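Local coordinates for protein Alp7A (Bacillus subtilis, PDB 5EC0) that binds adenine nucleotide and, as a bacterial actin-like protein of the ParM kind, probably forms filaments that segregate plasmids, at residues A[24-29]-A[98-103]; A[181-186]-A[370-375]; A[252-257]-A[292-297]; A[305-310]-A[336-341]. All coordinates share one frame; numbering follows the deposited sequence.

Interaction 1. Residues A[24-29]-A[98-103]; sequences FELPTN and YVTFLA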
loop_
_atom_site.group_PDB
_atom_site.type_symbol
_atom_site.label_atom_id
_atom_site.label_comp_id
_atom_site.label_asym_id
_atom_site.label_seq_id
_atom_site.Cartn_x
_atom_site.Cartn_y
_atom_site.Cartn_z
ATOM N N PHE A 24 -4.385 9.400 -4.067
ATOM C CA PHE A 24 -4.948 9.640 -2.739
ATOM C C PHE A 24 -5.015 8.303 -2.017
ATOM O O PHE A 24 -4.877 7.249 -2.638
ATOM C CB PHE A 24 -6.338 10.320 -2.794
ATOM C CG PHE A 24 -7.426 9.457 -3.374
ATOM C CD1 PHE A 24 -8.121 8.558 -2.574
ATOM C CD2 PHE A 24 -7.774 9.559 -4.716
ATOM C CE1 PHE A 24 -9.136 7.765 -3.103
ATOM C CE2 PHE A 24 -8.802 8.779 -5.246
ATOM C CZ PHE A 24 -9.482 7.877 -4.434
ATOM N N GLU A 25 -5.204 8.360 -0.706
ATOM C CA GLU A 25 -5.243 7.168 0.121
ATOM C C GLU A 25 -6.275 7.324 1.236
ATOM O O GLU A 25 -6.692 8.429 1.558
ATOM C CB GLU A 25 -3.859 6.867 0.705
ATOM C CG GLU A 25 -3.154 8.049 1.339
ATOM C CD GLU A 25 -1.807 7.667 1.956
ATOM O OE1 GLU A 25 -1.567 6.465 2.146
ATOM O OE2 GLU A 25 -0.985 8.565 2.256
ATOM N N LEU A 26 -6.682 6.197 1.802
ATOM C CA LEU A 26 -7.749 6.125 2.790
ATOM C C LEU A 26 -7.326 5.143 3.840
ATOM O O LEU A 26 -6.667 4.156 3.516
ATOM C CB LEU A 26 -9.072 5.636 2.173
ATOM C CG LEU A 26 -9.736 6.334 0.986
ATOM C CD1 LEU A 26 -10.857 5.462 0.422
ATOM C CD2 LEU A 26 -10.272 7.683 1.424
ATOM N N PRO A 27 -7.722 5.386 5.095
ATOM C CA PRO A 27 -7.570 4.362 6.132
ATOM C C PRO A 27 -8.268 3.080 5.695
ATOM O O PRO A 27 -9.296 3.163 5.022
ATOM C CB PRO A 27 -8.254 4.984 7.352
ATOM C CG PRO A 27 -8.176 6.454 7.116
ATOM C CD PRO A 27 -8.253 6.653 5.629
ATOM N N THR A 28 -7.726 1.925 6.070
ATOM C CA THR A 28 -8.226 0.632 5.581
ATOM C C THR A 28 -9.571 0.210 6.190
ATOM O O THR A 28 -10.292 -0.605 5.618
ATOM C CB THR A 28 -7.163 -0.477 5.834
ATOM O OG1 THR A 28 -5.977 -0.168 5.096
ATOM C CG2 THR A 28 -7.648 -1.847 5.390
ATOM N N ASN A 29 -9.916 0.783 7.335
ATOM C CA ASN A 29 -11.146 0.430 8.047
ATOM C C ASN A 29 -12.427 0.463 7.236
ATOM O O ASN A 29 -12.721 1.441 6.550
ATOM C CB ASN A 29 -11.326 1.354 9.246
ATOM C CG ASN A 29 -10.102 1.402 10.114
ATOM O OD1 ASN A 29 -9.313 2.343 10.039
ATOM N ND2 ASN A 29 -9.918 0.372 10.931
ATOM N N TYR A 98 -13.177 -4.818 -1.872
ATOM C CA TYR A 98 -14.172 -4.491 -2.880
ATOM C C TYR A 98 -14.985 -3.236 -2.488
ATOM O O TYR A 98 -15.182 -2.329 -3.307
ATOM C CB TYR A 98 -15.088 -5.693 -3.093
ATOM C CG TYR A 98 -16.270 -5.434 -3.992
ATOM C CD1 TYR A 98 -16.106 -5.282 -5.366
ATOM C CD2 TYR A 98 -17.560 -5.378 -3.470
ATOM C CE1 TYR A 98 -17.186 -5.044 -6.191
ATOM C CE2 TYR A 98 -18.651 -5.150 -4.294
ATOM C CZ TYR A 98 -18.454 -4.982 -5.651
ATOM O OH TYR A 98 -19.536 -4.757 -6.469
ATOM N N VAL A 99 -15.445 -3.184 -1.240
ATOM C CA VAL A 99 -16.205 -2.025 -0.763
ATOM C C VAL A 99 -15.320 -0.770 -0.741
ATOM O O VAL A 99 -15.740 0.309 -1.159
ATOM C CB VAL A 99 -16.805 -2.301 0.627
ATOM C CG1 VAL A 99 -17.321 -1.014 1.292
ATOM C CG2 VAL A 99 -17.923 -3.347 0.507
ATOM N N THR A 100 -14.077 -0.903 -0.289
ATOM C CA THR A 100 -13.186 0.250 -0.304
ATOM C C THR A 100 -12.986 0.790 -1.731
ATOM O O THR A 100 -13.049 2.000 -1.956
ATOM C CB THR A 100 -11.833 -0.088 0.320
ATOM O OG1 THR A 100 -12.048 -0.753 1.569
ATOM C CG2 THR A 100 -11.043 1.185 0.582
ATOM N N PHE A 101 -12.784 -0.107 -2.696
ATOM C CA PHE A 101 -12.627 0.292 -4.092
ATOM C C PHE A 101 -13.825 1.111 -4.598
ATOM O O PHE A 101 -13.651 2.129 -5.274
ATOM C CB PHE A 101 -12.405 -0.956 -4.962
ATOM C CG PHE A 101 -12.929 -0.839 -6.362
ATOM C CD1 PHE A 101 -12.231 -0.127 -7.328
ATOM C CD2 PHE A 101 -14.114 -1.489 -6.731
ATOM C CE1 PHE A 101 -12.713 -0.042 -8.646
ATOM C CE2 PHE A 101 -14.601 -1.417 -8.044
ATOM C CZ PHE A 101 -13.907 -0.692 -8.996
ATOM N N LEU A 102 -15.032 0.670 -4.256
ATOM C CA LEU A 102 -16.256 1.330 -4.720
ATOM C C LEU A 102 -16.378 2.743 -4.169
ATOM O O LEU A 102 -16.693 3.690 -4.901
ATOM C CB LEU A 102 -17.491 0.524 -4.325
ATOM C CG LEU A 102 -17.725 -0.837 -4.969
ATOM C CD1 LEU A 102 -18.976 -1.496 -4.368
ATOM C CD2 LEU A 102 -17.851 -0.707 -6.494
ATOM N N ALA A 103 -16.133 2.867 -2.870
ATOM C CA ALA A 103 -16.150 4.156 -2.182
ATOM C C ALA A 103 -15.046 5.082 -2.706
ATOM O O ALA A 103 -15.275 6.273 -2.926
ATOM C CB ALA A 103 -16.012 3.952 -0.668
#

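Interaction 2. Residues A[181-186]-A[370-375]; sequences SEVARW and EVLSRA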
loop_
_atom_site.group_PDB
_atom_site.type_symbol
_atom_site.label_atom_id
_atom_site.label_comp_id
_atom_site.label_asym_id
_atom_site.label_seq_id
_atom_site.Cartn_x
_atom_site.Cartn_y
_atom_site.Cartn_z
ATOM N N SER A 181 5.278 -6.666 -3.743
ATOM C CA SER A 181 6.721 -6.720 -3.468
ATOM C C SER A 181 7.534 -7.031 -4.724
ATOM O O SER A 181 8.491 -6.321 -5.042
ATOM C CB SER A 181 7.028 -7.743 -2.362
ATOM O OG SER A 181 6.097 -7.621 -1.303
ATOM N N GLU A 182 7.166 -8.094 -5.433
ATOM C CA GLU A 182 7.823 -8.402 -6.696
ATOM C C GLU A 182 7.539 -7.313 -7.714
ATOM O O GLU A 182 8.466 -6.865 -8.390
ATOM C CB GLU A 182 7.388 -9.773 -7.236
ATOM C CG GLU A 182 8.061 -10.203 -8.548
ATOM C CD GLU A 182 7.351 -9.673 -9.789
ATOM O OE1 GLU A 182 6.158 -9.319 -9.696
ATOM O OE2 GLU A 182 7.983 -9.605 -10.863
ATOM N N VAL A 183 6.277 -6.877 -7.828
ATOM C CA VAL A 183 5.903 -5.920 -8.883
ATOM C C VAL A 183 6.615 -4.564 -8.722
ATOM O O VAL A 183 6.773 -3.807 -9.682
ATOM C CB VAL A 183 4.348 -5.678 -8.938
ATOM C CG1 VAL A 183 3.870 -4.823 -7.770
ATOM C CG2 VAL A 183 3.947 -5.020 -10.254
ATOM N N ALA A 184 7.060 -4.270 -7.507
ATOM C CA ALA A 184 7.737 -3.018 -7.235
ATOM C C ALA A 184 9.023 -2.872 -8.042
ATOM O O ALA A 184 9.537 -1.765 -8.188
ATOM C CB ALA A 184 8.040 -2.890 -5.746
ATOM N N ARG A 185 9.544 -3.977 -8.561
ATOM C CA ARG A 185 10.803 -3.900 -9.284
ATOM C C ARG A 185 10.602 -3.044 -10.526
ATOM O O ARG A 185 11.551 -2.459 -11.012
ATOM C CB ARG A 185 11.354 -5.300 -9.635
ATOM C CG ARG A 185 10.581 -6.035 -10.735
ATOM C CD ARG A 185 10.863 -7.537 -10.782
ATOM N NE ARG A 185 9.977 -8.170 -11.757
ATOM C CZ ARG A 185 10.252 -8.371 -13.049
ATOM N NH1 ARG A 185 11.424 -8.021 -13.568
ATOM N NH2 ARG A 185 9.340 -8.940 -13.827
ATOM N N TRP A 186 9.366 -2.920 -11.010
ATOM C CA TRP A 186 9.149 -2.116 -12.206
ATOM C C TRP A 186 9.312 -0.624 -11.918
ATOM O O TRP A 186 9.669 0.141 -12.818
ATOM C CB TRP A 186 7.783 -2.419 -12.828
ATOM C CG TRP A 186 7.832 -3.749 -13.500
ATOM C CD1 TRP A 186 7.285 -4.922 -13.049
ATOM C CD2 TRP A 186 8.539 -4.080 -14.717
ATOM N NE1 TRP A 186 7.583 -5.944 -13.915
ATOM C CE2 TRP A 186 8.343 -5.454 -14.946
ATOM C CE3 TRP A 186 9.296 -3.327 -15.631
ATOM C CZ2 TRP A 186 8.879 -6.112 -16.072
ATOM C CZ3 TRP A 186 9.827 -3.975 -16.750
ATOM C CH2 TRP A 186 9.616 -5.359 -16.960
ATOM N N GLU A 370 1.810 1.327 -11.556
ATOM C CA GLU A 370 1.632 2.456 -12.458
ATOM C C GLU A 370 2.460 2.260 -13.753
ATOM O O GLU A 370 1.953 2.429 -14.862
ATOM C CB GLU A 370 2.000 3.766 -11.751
ATOM C CG GLU A 370 1.852 5.021 -12.618
ATOM C CD GLU A 370 0.404 5.339 -13.008
ATOM O OE1 GLU A 370 -0.527 4.852 -12.335
ATOM O OE2 GLU A 370 0.202 6.084 -13.995
ATOM N N VAL A 371 3.722 1.878 -13.594
ATOM C CA VAL A 371 4.599 1.575 -14.723
ATOM C C VAL A 371 3.990 0.495 -15.619
ATOM O O VAL A 371 3.983 0.624 -16.846
ATOM C CB VAL A 371 6.001 1.099 -14.239
ATOM C CG1 VAL A 371 6.772 0.348 -15.367
ATOM C CG2 VAL A 371 6.827 2.251 -13.690
ATOM N N LEU A 372 3.477 -0.578 -15.016
ATOM C CA LEU A 372 2.883 -1.638 -15.824
ATOM C C LEU A 372 1.641 -1.136 -16.564
ATOM O O LEU A 372 1.380 -1.546 -17.685
ATOM C CB LEU A 372 2.552 -2.856 -14.968
ATOM C CG LEU A 372 3.806 -3.648 -14.568
ATOM C CD1 LEU A 372 3.446 -4.911 -13.793
ATOM C CD2 LEU A 372 4.678 -3.984 -15.816
ATOM N N SER A 373 0.886 -0.233 -15.955
ATOM C CA SER A 373 -0.349 0.220 -16.587
ATOM C C SER A 373 -0.025 1.164 -17.747
ATOM O O SER A 373 -0.748 1.175 -18.728
ATOM C CB SER A 373 -1.292 0.883 -15.563
ATOM O OG SER A 373 -0.782 2.124 -15.115
ATOM N N ARG A 374 1.067 1.927 -17.665
ATOM C CA ARG A 374 1.485 2.731 -18.822
ATOM C C ARG A 374 1.997 1.868 -19.971
ATOM O O ARG A 374 1.823 2.216 -21.125
ATOM C CB ARG A 374 2.586 3.731 -18.469
ATOM C CG ARG A 374 2.300 4.600 -17.279
ATOM C CD ARG A 374 1.687 5.926 -17.631
ATOM N NE ARG A 374 1.592 6.710 -16.400
ATOM C CZ ARG A 374 1.995 7.969 -16.269
ATOM N NH1 ARG A 374 2.516 8.617 -17.306
ATOM N NH2 ARG A 374 1.863 8.578 -15.098
ATOM N N ALA A 375 2.664 0.765 -19.659
ATOM C CA ALA A 375 3.180 -0.091 -20.718
ATOM C C ALA A 375 1.998 -0.772 -21.381
ATOM O O ALA A 375 1.935 -0.895 -22.610
ATOM C CB ALA A 375 4.172 -1.101 -20.172
#

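Interaction 3. Residues A[252-257]-A[292-297]; sequences KEKLLE and TDIIKK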
loop_
_atom_site.group_PDB
_atom_site.type_symbol
_atom_site.label_atom_id
_atom_site.label_comp_id
_atom_site.label_asym_id
_atom_site.label_seq_id
_atom_site.Cartn_x
_atom_site.Cartn_y
_atom_site.Cartn_z
ATOM N N LYS A 252 3.342 0.147 25.591
ATOM C CA LYS A 252 2.876 -0.297 26.902
ATOM C C LYS A 252 4.012 -0.362 27.924
ATOM O O LYS A 252 3.771 -0.294 29.131
ATOM C CB LYS A 252 2.174 -1.659 26.799
ATOM C CG LYS A 252 0.782 -1.599 26.160
ATOM C CD LYS A 252 0.047 -2.932 26.269
ATOM C CE LYS A 252 0.521 -3.912 25.200
ATOM N NZ LYS A 252 -0.299 -5.160 25.170
ATOM N N GLU A 253 5.247 -0.481 27.446
ATOM C CA GLU A 253 6.382 -0.592 28.356
ATOM C C GLU A 253 7.039 0.749 28.668
ATOM O O GLU A 253 7.390 1.011 29.818
ATOM C CB GLU A 253 7.429 -1.556 27.791
ATOM C CG GLU A 253 7.043 -3.024 27.925
ATOM C CD GLU A 253 8.092 -3.955 27.350
ATOM O OE1 GLU A 253 8.917 -3.487 26.536
ATOM O OE2 GLU A 253 8.091 -5.154 27.713
ATOM N N LYS A 254 7.190 1.606 27.662
ATOM C CA LYS A 254 8.011 2.801 27.841
ATOM C C LYS A 254 7.313 4.146 27.592
ATOM O O LYS A 254 7.867 5.200 27.920
ATOM C CB LYS A 254 9.245 2.698 26.936
ATOM C CG LYS A 254 10.117 1.493 27.248
ATOM C CD LYS A 254 11.580 1.741 26.912
ATOM C CE LYS A 254 12.457 0.644 27.496
ATOM N NZ LYS A 254 11.913 -0.709 27.191
ATOM N N LEU A 255 6.104 4.120 27.028
ATOM C CA LEU A 255 5.463 5.359 26.579
ATOM C C LEU A 255 3.970 5.477 26.904
ATOM O O LEU A 255 3.271 6.268 26.284
ATOM C CB LEU A 255 5.653 5.513 25.065
ATOM C CG LEU A 255 7.073 5.711 24.529
ATOM C CD1 LEU A 255 7.031 5.821 23.024
ATOM C CD2 LEU A 255 7.725 6.950 25.133
ATOM N N LEU A 256 3.493 4.714 27.882
ATOM C CA LEU A 256 2.075 4.693 28.254
ATOM C C LEU A 256 1.506 6.086 28.534
ATOM O O LEU A 256 0.309 6.330 28.378
ATOM C CB LEU A 256 1.889 3.798 29.480
ATOM C CG LEU A 256 0.713 2.828 29.542
ATOM C CD1 LEU A 256 0.487 2.154 28.203
ATOM C CD2 LEU A 256 1.002 1.795 30.610
ATOM N N GLU A 257 2.385 6.991 28.943
ATOM C CA GLU A 257 2.026 8.359 29.283
ATOM C C GLU A 257 1.642 9.150 28.038
ATOM O O GLU A 257 0.851 10.090 28.095
ATOM C CB GLU A 257 3.213 9.037 29.959
ATOM C CG GLU A 257 3.977 8.134 30.907
ATOM C CD GLU A 257 5.238 8.778 31.428
ATOM O OE1 GLU A 257 5.616 9.849 30.913
ATOM O OE2 GLU A 257 5.869 8.199 32.332
ATOM N N THR A 292 12.947 11.333 21.520
ATOM C CA THR A 292 13.864 10.897 20.461
ATOM C C THR A 292 14.695 9.667 20.801
ATOM O O THR A 292 14.732 8.710 20.027
ATOM C CB THR A 292 14.855 12.011 20.064
ATOM O OG1 THR A 292 14.144 13.234 19.811
ATOM C CG2 THR A 292 15.636 11.603 18.818
ATOM N N ASP A 293 15.381 9.710 21.937
ATOM C CA ASP A 293 16.255 8.612 22.353
ATOM C C ASP A 293 15.497 7.292 22.466
ATOM O O ASP A 293 15.976 6.250 22.007
ATOM C CB ASP A 293 16.932 8.916 23.700
ATOM C CG ASP A 293 18.058 9.930 23.587
ATOM O OD1 ASP A 293 18.555 10.173 22.460
ATOM O OD2 ASP A 293 18.457 10.472 24.647
ATOM N N ILE A 294 14.321 7.344 23.082
ATOM C CA ILE A 294 13.545 6.142 23.337
ATOM C C ILE A 294 13.145 5.495 22.022
ATOM O O ILE A 294 13.181 4.270 21.863
ATOM C CB ILE A 294 12.292 6.453 24.178
ATOM C CG1 ILE A 294 12.705 6.820 25.609
ATOM C CG2 ILE A 294 11.309 5.273 24.161
ATOM C CD1 ILE A 294 11.550 7.021 26.540
ATOM N N ILE A 295 12.795 6.335 21.064
ATOM C CA ILE A 295 12.263 5.847 19.819
ATOM C C ILE A 295 13.357 5.323 18.870
ATOM O O ILE A 295 13.245 4.206 18.375
ATOM C CB ILE A 295 11.435 6.938 19.153
ATOM C CG1 ILE A 295 10.205 7.223 20.032
ATOM C CG2 ILE A 295 11.027 6.508 17.766
ATOM C CD1 ILE A 295 9.260 8.245 19.486
ATOM N N LYS A 296 14.414 6.098 18.635
ATOM C CA LYS A 296 15.471 5.642 17.724
ATOM C C LYS A 296 16.101 4.355 18.242
ATOM O O LYS A 296 16.484 3.488 17.462
ATOM C CB LYS A 296 16.547 6.715 17.516
ATOM C CG LYS A 296 15.999 7.999 16.928
ATOM C CD LYS A 296 17.018 8.771 16.113
ATOM C CE LYS A 296 16.359 9.990 15.461
ATOM N NZ LYS A 296 17.162 10.613 14.369
ATOM N N LYS A 297 16.180 4.226 19.560
ATOM C CA LYS A 297 16.723 3.023 20.180
ATOM C C LYS A 297 15.827 1.821 19.879
ATOM O O LYS A 297 16.315 0.769 19.456
ATOM C CB LYS A 297 16.879 3.217 21.684
ATOM C CG LYS A 297 17.435 2.015 22.427
ATOM C CD LYS A 297 17.751 2.380 23.869
ATOM C CE LYS A 297 17.975 1.150 24.730
ATOM N NZ LYS A 297 18.314 1.527 26.135
#

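Interaction 4. Residues A[305-310]-A[336-341]; sequences IKIAQA and ESISVV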
loop_
_atom_site.group_PDB
_atom_site.type_symbol
_atom_site.label_atom_id
_atom_site.label_comp_id
_atom_site.label_asym_id
_atom_site.label_seq_id
_atom_site.Cartn_x
_atom_site.Cartn_y
_atom_site.Cartn_z
ATOM N N ILE A 305 16.721 -6.884 13.940
ATOM C CA ILE A 305 15.954 -8.082 13.629
ATOM C C ILE A 305 15.658 -8.170 12.114
ATOM O O ILE A 305 15.763 -9.241 11.526
ATOM C CB ILE A 305 14.643 -8.122 14.452
ATOM C CG1 ILE A 305 14.961 -8.260 15.949
ATOM C CG2 ILE A 305 13.771 -9.284 14.027
ATOM C CD1 ILE A 305 13.869 -7.722 16.853
ATOM N N LYS A 306 15.321 -7.052 11.474
ATOM C CA LYS A 306 15.005 -7.086 10.043
ATOM C C LYS A 306 16.228 -7.433 9.188
ATOM O O LYS A 306 16.149 -8.293 8.307
ATOM C CB LYS A 306 14.408 -5.751 9.573
ATOM C CG LYS A 306 13.106 -5.317 10.242
ATOM C CD LYS A 306 11.952 -6.302 10.044
ATOM C CE LYS A 306 11.831 -7.270 11.213
ATOM N NZ LYS A 306 10.760 -8.273 10.995
ATOM N N ILE A 307 17.356 -6.782 9.451
ATOM C CA ILE A 307 18.552 -7.024 8.658
ATOM C C ILE A 307 18.936 -8.495 8.747
ATOM O O ILE A 307 19.259 -9.117 7.739
ATOM C CB ILE A 307 19.740 -6.148 9.107
ATOM C CG1 ILE A 307 19.417 -4.672 8.920
ATOM C CG2 ILE A 307 20.987 -6.478 8.295
ATOM C CD1 ILE A 307 18.980 -4.319 7.505
ATOM N N ALA A 308 18.863 -9.049 9.956
ATOM C CA ALA A 308 19.225 -10.445 10.197
ATOM C C ALA A 308 18.258 -11.402 9.508
ATOM O O ALA A 308 18.676 -12.433 8.989
ATOM C CB ALA A 308 19.278 -10.737 11.700
ATOM N N GLN A 309 16.969 -11.064 9.505
ATOM C CA GLN A 309 15.977 -11.867 8.800
ATOM C C GLN A 309 16.287 -11.913 7.304
ATOM O O GLN A 309 16.307 -12.982 6.700
ATOM C CB GLN A 309 14.565 -11.313 9.012
ATOM C CG GLN A 309 13.822 -11.831 10.236
ATOM C CD GLN A 309 12.426 -11.206 10.378
ATOM O OE1 GLN A 309 11.966 -10.450 9.506
ATOM N NE2 GLN A 309 11.750 -11.520 11.480
ATOM N N ALA A 310 16.534 -10.745 6.717
ATOM C CA ALA A 310 16.776 -10.635 5.284
ATOM C C ALA A 310 18.033 -11.386 4.891
ATOM O O ALA A 310 18.064 -12.096 3.881
ATOM C CB ALA A 310 16.887 -9.176 4.873
ATOM N N GLU A 336 17.127 5.524 8.361
ATOM C CA GLU A 336 18.272 5.917 9.159
ATOM C C GLU A 336 18.859 4.714 9.924
ATOM O O GLU A 336 20.082 4.511 9.955
ATOM C CB GLU A 336 17.866 7.037 10.123
ATOM C CG GLU A 336 18.947 7.498 11.093
ATOM C CD GLU A 336 18.393 8.425 12.184
ATOM O OE1 GLU A 336 17.163 8.653 12.220
ATOM O OE2 GLU A 336 19.184 8.924 13.006
ATOM N N SER A 337 17.975 3.924 10.526
ATOM C CA SER A 337 18.358 2.770 11.332
ATOM C C SER A 337 19.085 1.732 10.498
ATOM O O SER A 337 20.012 1.068 10.958
ATOM C CB SER A 337 17.119 2.132 11.968
ATOM O OG SER A 337 16.574 2.966 12.974
ATOM N N ILE A 338 18.632 1.589 9.262
ATOM C CA ILE A 338 19.194 0.621 8.351
ATOM C C ILE A 338 20.622 1.027 8.001
ATOM O O ILE A 338 21.529 0.188 7.957
ATOM C CB ILE A 338 18.329 0.497 7.106
ATOM C CG1 ILE A 338 17.019 -0.200 7.485
ATOM C CG2 ILE A 338 19.070 -0.249 6.006
ATOM C CD1 ILE A 338 15.898 -0.066 6.456
ATOM N N SER A 339 20.830 2.317 7.791
ATOM C CA SER A 339 22.164 2.809 7.477
ATOM C C SER A 339 23.129 2.573 8.642
ATOM O O SER A 339 24.247 2.134 8.432
ATOM C CB SER A 339 22.111 4.289 7.118
ATOM O OG SER A 339 23.417 4.806 6.979
ATOM N N VAL A 340 22.675 2.823 9.869
ATOM C CA VAL A 340 23.498 2.637 11.057
ATOM C C VAL A 340 23.816 1.161 11.304
ATOM O O VAL A 340 24.972 0.784 11.535
ATOM C CB VAL A 340 22.805 3.199 12.327
ATOM C CG1 VAL A 340 23.662 2.924 13.571
ATOM C CG2 VAL A 340 22.521 4.695 12.182
ATOM N N VAL A 341 22.777 0.332 11.266
ATOM C CA VAL A 341 22.932 -1.078 11.575
ATOM C C VAL A 341 23.799 -1.792 10.533
ATOM O O VAL A 341 24.671 -2.589 10.899
ATOM C CB VAL A 341 21.556 -1.790 11.695
ATOM C CG1 VAL A 341 21.703 -3.295 11.500
ATOM C CG2 VAL A 341 20.895 -1.471 13.055
#

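Interaction 1. Residues A[24-29]-A[98-103]
The hydroxyl of T28 is gripped by backbone carbonyls of the nucleotide loop: its OG1 bonds to G11 O and, weakly, to N12 O. Those bonds hold the T28 side chain on the face of the turn that looks away from helix 95-112, and what T28 offers to T100 is its carbonyl oxygen instead. T28 O lies 4.4 Å from T100 OG1, too long for a hydrogen bond, and T100 OG1 is in fact taken up by I96 O one turn back in its own helix. The T100 torsion explains this: OG1 sits beside the backbone N (chi1 -48°), over the preceding turn, while the methyl CG2 is turned toward strand 22-33. There it meets L26, whose CD1 stands 4.3 Å from T100 CG2, a methyl-to-methyl contact without a polar component. A103 CB, one turn on, stays 5.5 Å from L26 CD1. The nearest CA atoms, those of T28 and T100, are 7.7 Å apart. In the actin fold this is a helix packed on a sheet of the first large domain, at the strand that follows the phosphate-binding hairpin; the T28 side chain lies about 7 Å from the bound ADP. F24 continues the seam along the same helix with an edge-to-face ring contact to Y107. On the strand's other face, E25 OE2 forms a salt bridge with R362, a residue of the ADP pocket.

Interaction 2. Residues A[181-186]-A[370-375]
L372 sets its methyl CD2 squarely over the five-membered ring of W186, 3.8 Å from the ring centroid and only 4° off the normal, a CH-pi contact. Its second methyl, CD1, reaches past the indole to V183, where it meets CG2 at 3.6 Å. One branched side chain is thus wedged between W186 and V183. V371 completes the close part: its CG2 rests 3.6 Å from W186 O, and its CG1 lies 3.9 Å from W186 CB. The first torsion of W186 (chi1 -74°) swings the indole toward helix 364-386, and with chi2 at 105° the pyrrole ring comes under L372 CD2. These residues join the C-terminal helix 364-386 to helix 185-189, which in this actin-like fold lies on the chain's passage from the eight-stranded sheet to the five-stranded one, consistent with the interdomain hinge region of actins. The loose side begins at the benzo ring, whose outer atom CH2 is 5.3 Å from L372 CD2; both residues are partly exposed here. Replacing W186 by an alanine is likely to leave L372 CD2 without its aromatic face and open a gap over that leucine. Opposite L372, R185 NH1 stands 3.8 Å above the other indole face, offset toward the rim; NH1 also bonds to L227 O, and the arginine is steadied by a salt bridge from NE to E182 OE2 of 2.6 Å.

Interaction 3. Residues A[252-257]-A[292-297]
The backbone turns out of helix 243-254 just where it meets I294: K254 is the last helical residue, L255 departs from helical geometry (phi -138°, psi 21°), and K254 CA and I294 CA, the nearest pair, are 7.9 Å apart. Both segments belong to the Alp7A C-terminal domain, and the contact joins the end of one helix to the first turns of helix 292-313 in a region that, by its place in the actin-like fold, probably corresponds to the small outer subdomain above the nucleotide cleft. The contact is apolar, without a hydrogen bond or salt bridge between the two segments. L255 and I294 carry it, their side chains running antiparallel, side by side. The methyl CD2 of L255 sits opposite two methyls of I294 at once, 4.1 Å from CG2 and equally far from CD1. I294 can present both because CG2 is anti to its backbone N while the other branch, beside that N (chi1 -70°), runs out extended to CD1. The other leucine methyl, CD1, stays 4.6 Å from I295 CG1, short of contact. Behind this seam lies helix 262-272, against which L255 rests on L265 and I295 on F268 and I269; the same helix supplies E266 and Y270 to the ADP site. Toward solvent, K254 leans on I294 with the base of its chain while its amine swings clear. K254 CB is 4.3 Å from I294 CG2, while its NZ stays 6.9 Å from the like-charged NZ of K297.

Interaction 4. Residues A[305-310]-A[336-341]
The apolar contacts all start from I307, which projects from helix 292-313 into the side of helix 335-346. Its CG1 touches V341 CG1 at 3.7 Å, the closest approach. The chain of I307 then bends (chi2 -54°), and its terminal CD1 reaches I338, 4.3 Å from CG2. All three residues are buried, and the nearest CA atoms, those of I307 and I338, are 7.7 Å apart, so side-chain branches fill the interface. Polar bonds do not cross it. Within the first helix, K306 NZ donates to Q309 OE1 at 2.9 Å, coming from 42° above the amide carbonyl plane, and the same amine forms a salt bridge with D218 on strand 218-223. On the sheet side of the pair, I307 and I338 both rest on Y326 of strand 322-327, the strand that runs directly into the G328-G329 turn of the ADP pocket. The two helices thus pack on one face of the five-stranded mixed sheet, consistent with the second large domain of the actin fold, beside the strand that leads into the nucleotide site.

Overall arrangement
Interactions 1 and 4 are buried contacts on opposite sides of the chain's centre: a helix against a sheet strand near the nucleotide loop in one, two helices over the five-stranded sheet in the other. Interaction 2 is partly buried, joining the C-terminal helix to the connection between the eight- and five-stranded sheets, and is the one with an aromatic ring contact. Interaction 3 lies farthest out, about 27 Å from the chain's centre, with lysines at its margin. Interactions 3 and 4 share helix 292-313 and are tied directly by the salt bridge K296 NZ to E336 OE1, 2.9 Å. No hydrogen bond crosses any of the four; the salt bridges and hydrogen bonds present lie within segments or go to surrounding residues.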